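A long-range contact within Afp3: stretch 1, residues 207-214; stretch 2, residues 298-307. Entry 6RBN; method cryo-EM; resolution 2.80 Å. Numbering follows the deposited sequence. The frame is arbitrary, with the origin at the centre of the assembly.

Stretch 1 (207-214) YYPNVEVP
Stretch 2 (298-307) GVSDVSVRVT

Stretch 1 enters through a turn at Tyr208 (phi/psi -77/-60), passes Pro209 (-77/131) and Asn210 (-67/144), and is extended as a strand over Val211 (-115/130), Glu212 (-100/139) and Val213 (-121/134). Stretch 2 runs antiparallel to it. Gly298 (88/-92) is exposed and has backbone angles that by themselves call for glycine, since a CB would jam against the preceding carbonyl O. Val299 (-55/159) and Ser300 (-105/-54) lead into Asp301 (-147/151) and Val302 (-80/168); Ser303 (-81/-32) then breaks the extension before Val304 (-128/122), Arg305 (-82/113) and Val306 (-93/129) resume it.

The register is fixed by CA-CA distances: 6.2 Å for Pro209 to Val304, 5.5 Å for Asn210 to Ser303, 4.3 Å for Val211 to Val302 and 5.3 Å for Val213 to Val299. Val211 and Val302 form a non-hydrogen-bonded antiparallel pair, flanked by two backbone bonds: Ser303 N donates to Asn210 O at 2.8 Å (N-H...O angle 153°), and Glu212 N donates to Asp301 O at 3.0 Å (155°). Beyond the latter the ladder fades, because Glu212 O lies 3.8 Å from Ser300 N without bonding.

Val211 (chi1 t) and Val302 (m) share one sheet face, with Val211 CG2 4.3 Å from Val302 CG1. Both are buried, and their branched aliphatic side chains suit this apolar setting. Val211 CG1 also reaches Val299 CB at 3.6 Å. Val299 (m), buried as well, meets the neighbouring strand residue through its CG1, 3.7 Å from CG2 of Val213 (t).

Toward the start of stretch 1 the apolar contact continues. Buried Pro209, C-gamma exo, places CB 4.3 Å from Val302 CB and CG 4.3 Å from Val306 CG2. Tyr208 (t, chi2 68°) starts sideways but its end comes nearer: the ring presents its edge to Val306 (t), with CE2 3.8 Å from Val306 CG2.

The polar side chains have other roles. Ser303 (p) points toward stretch 1, and its OG donates to Asn210 O at 3.1 Å, so this carbonyl accepts from both the backbone and side chain of one small residue. Glu212 (m, t, chi3 -7°) projects to the face shared with Asp301, bringing OE2 3.5 Å from Ser303 CB. Asp301 (t) instead accepts a weak bond within its own stretch, Val302 N to Asp301 OD1 at 2.7 Å (120°), and makes a long salt bridge, Arg305 NH1 to Asp301 OD1 at 4.0 Å. Arg305 (m, t, p, chi4 91°) points away from stretch 1. Altogether 597 Å² is buried, summed over both sides.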

# COMPACT_ATOMS: atom_id res chain seq x y z
N TYR D 207 55.19 -42.16 -30.55
CA TYR D 207 56.10 -41.80 -29.46
C TYR D 207 57.33 -42.69 -29.55
O TYR D 207 57.22 -43.91 -29.37
CB TYR D 207 55.42 -41.92 -28.10
CG TYR D 207 54.36 -40.87 -27.88
CD1 TYR D 207 54.68 -39.62 -27.37
CD2 TYR D 207 53.03 -41.12 -28.22
CE1 TYR D 207 53.72 -38.66 -27.18
CE2 TYR D 207 52.06 -40.16 -28.03
CZ TYR D 207 52.41 -38.93 -27.52
OH TYR D 207 51.45 -37.97 -27.33
N TYR D 208 58.50 -42.10 -29.81
CA TYR D 208 59.64 -42.90 -30.24
C TYR D 208 60.38 -43.69 -29.15
O TYR D 208 60.45 -44.92 -29.30
CB TYR D 208 60.63 -42.03 -31.03
CG TYR D 208 61.99 -42.66 -31.22
CD1 TYR D 208 62.17 -43.77 -32.02
CD2 TYR D 208 63.11 -42.11 -30.61
CE1 TYR D 208 63.42 -44.34 -32.18
CE2 TYR D 208 64.36 -42.66 -30.77
CZ TYR D 208 64.51 -43.77 -31.56
OH TYR D 208 65.75 -44.33 -31.73
N PRO D 209 60.96 -43.10 -28.09
CA PRO D 209 61.95 -43.86 -27.32
C PRO D 209 61.31 -44.90 -26.41
O PRO D 209 60.36 -44.61 -25.68
CB PRO D 209 62.66 -42.78 -26.49
CG PRO D 209 62.24 -41.49 -27.08
CD PRO D 209 60.84 -41.75 -27.53
N ASN D 210 61.84 -46.12 -26.48
CA ASN D 210 61.46 -47.14 -25.51
C ASN D 210 61.99 -46.75 -24.13
O ASN D 210 63.07 -46.18 -23.99
CB ASN D 210 62.01 -48.51 -25.90
CG ASN D 210 61.25 -49.13 -27.04
OD1 ASN D 210 60.02 -49.07 -27.09
ND2 ASN D 210 61.97 -49.75 -27.96
N VAL D 211 61.20 -47.07 -23.11
CA VAL D 211 61.43 -46.58 -21.76
C VAL D 211 61.76 -47.78 -20.88
O VAL D 211 61.03 -48.78 -20.89
CB VAL D 211 60.21 -45.81 -21.24
CG1 VAL D 211 60.52 -45.24 -19.92
CG2 VAL D 211 59.83 -44.70 -22.20
N GLU D 212 62.85 -47.69 -20.13
CA GLU D 212 63.40 -48.83 -19.41
C GLU D 212 63.00 -48.80 -17.94
O GLU D 212 63.00 -47.74 -17.30
CB GLU D 212 64.92 -48.86 -19.53
CG GLU D 212 65.39 -49.18 -20.94
CD GLU D 212 66.89 -49.20 -21.05
OE1 GLU D 212 67.57 -48.84 -20.06
OE2 GLU D 212 67.40 -49.58 -22.12
N VAL D 213 62.67 -49.97 -17.41
CA VAL D 213 62.15 -50.14 -16.06
C VAL D 213 63.10 -51.07 -15.32
O VAL D 213 63.50 -52.09 -15.87
CB VAL D 213 60.72 -50.72 -16.05
CG1 VAL D 213 60.17 -50.82 -14.64
CG2 VAL D 213 59.82 -49.91 -16.93
N PRO D 214 63.50 -50.75 -14.07
CA PRO D 214 64.34 -51.65 -13.28
C PRO D 214 63.65 -52.96 -12.90
O PRO D 214 62.42 -53.01 -12.88
CB PRO D 214 64.63 -50.83 -12.02
CG PRO D 214 64.47 -49.42 -12.45
CD PRO D 214 63.36 -49.43 -13.43
N GLY D 298 57.38 -43.36 -12.02
CA GLY D 298 57.78 -44.75 -12.18
C GLY D 298 59.19 -44.88 -12.70
O GLY D 298 60.16 -44.93 -11.94
N VAL D 299 59.28 -44.96 -14.02
CA VAL D 299 60.48 -45.26 -14.80
C VAL D 299 61.66 -44.33 -14.52
O VAL D 299 61.49 -43.22 -14.01
CB VAL D 299 60.14 -45.21 -16.29
CG1 VAL D 299 59.11 -46.25 -16.61
CG2 VAL D 299 59.60 -43.84 -16.64
N SER D 300 62.86 -44.80 -14.85
CA SER D 300 64.10 -44.08 -14.56
C SER D 300 64.71 -43.43 -15.79
O SER D 300 64.97 -42.22 -15.80
CB SER D 300 65.11 -45.03 -13.91
OG SER D 300 65.50 -46.04 -14.82
N ASP D 301 64.94 -44.20 -16.85
CA ASP D 301 65.68 -43.70 -18.00
C ASP D 301 65.15 -44.34 -19.28
O ASP D 301 64.66 -45.47 -19.26
CB ASP D 301 67.18 -43.98 -17.84
CG ASP D 301 68.04 -43.16 -18.80
OD1 ASP D 301 67.49 -42.36 -19.58
OD2 ASP D 301 69.28 -43.34 -18.77
N VAL D 302 65.27 -43.60 -20.38
CA VAL D 302 64.90 -44.09 -21.70
C VAL D 302 66.01 -44.97 -22.26
O VAL D 302 67.12 -45.00 -21.72
CB VAL D 302 64.60 -42.92 -22.66
CG1 VAL D 302 63.36 -42.19 -22.24
CG2 VAL D 302 65.78 -41.97 -22.70
N SER D 303 65.71 -45.69 -23.34
CA SER D 303 66.70 -46.58 -23.94
C SER D 303 67.68 -45.82 -24.83
O SER D 303 68.84 -46.21 -24.95
CB SER D 303 66.01 -47.68 -24.73
OG SER D 303 65.35 -47.14 -25.86
N VAL D 304 67.22 -44.75 -25.48
CA VAL D 304 68.05 -43.93 -26.35
C VAL D 304 67.91 -42.48 -25.92
O VAL D 304 66.79 -41.95 -25.90
CB VAL D 304 67.66 -44.08 -27.83
CG1 VAL D 304 68.44 -43.11 -28.69
CG2 VAL D 304 67.91 -45.50 -28.32
N ARG D 305 69.02 -41.85 -25.57
CA ARG D 305 69.01 -40.43 -25.23
C ARG D 305 69.06 -39.63 -26.53
O ARG D 305 70.06 -39.65 -27.25
CB ARG D 305 70.18 -40.08 -24.32
CG ARG D 305 70.11 -40.76 -22.97
CD ARG D 305 71.29 -40.38 -22.11
NE ARG D 305 71.24 -38.98 -21.72
CZ ARG D 305 70.66 -38.54 -20.61
NH1 ARG D 305 70.10 -39.40 -19.77
NH2 ARG D 305 70.65 -37.24 -20.33
N VAL D 306 67.97 -38.92 -26.82
CA VAL D 306 67.78 -38.28 -28.12
C VAL D 306 68.27 -36.84 -28.05
O VAL D 306 67.89 -36.09 -27.15
CB VAL D 306 66.30 -38.35 -28.54
CG1 VAL D 306 66.06 -37.59 -29.81
CG2 VAL D 306 65.87 -39.79 -28.71
N THR D 307 69.12 -36.46 -29.00
CA THR D 307 69.65 -35.11 -29.08
C THR D 307 68.64 -34.17 -29.72
O THR D 307 67.54 -34.57 -30.11
CB THR D 307 70.96 -35.09 -29.86
OG1 THR D 307 70.69 -35.39 -31.24
CG2 THR D 307 71.89 -36.15 -29.34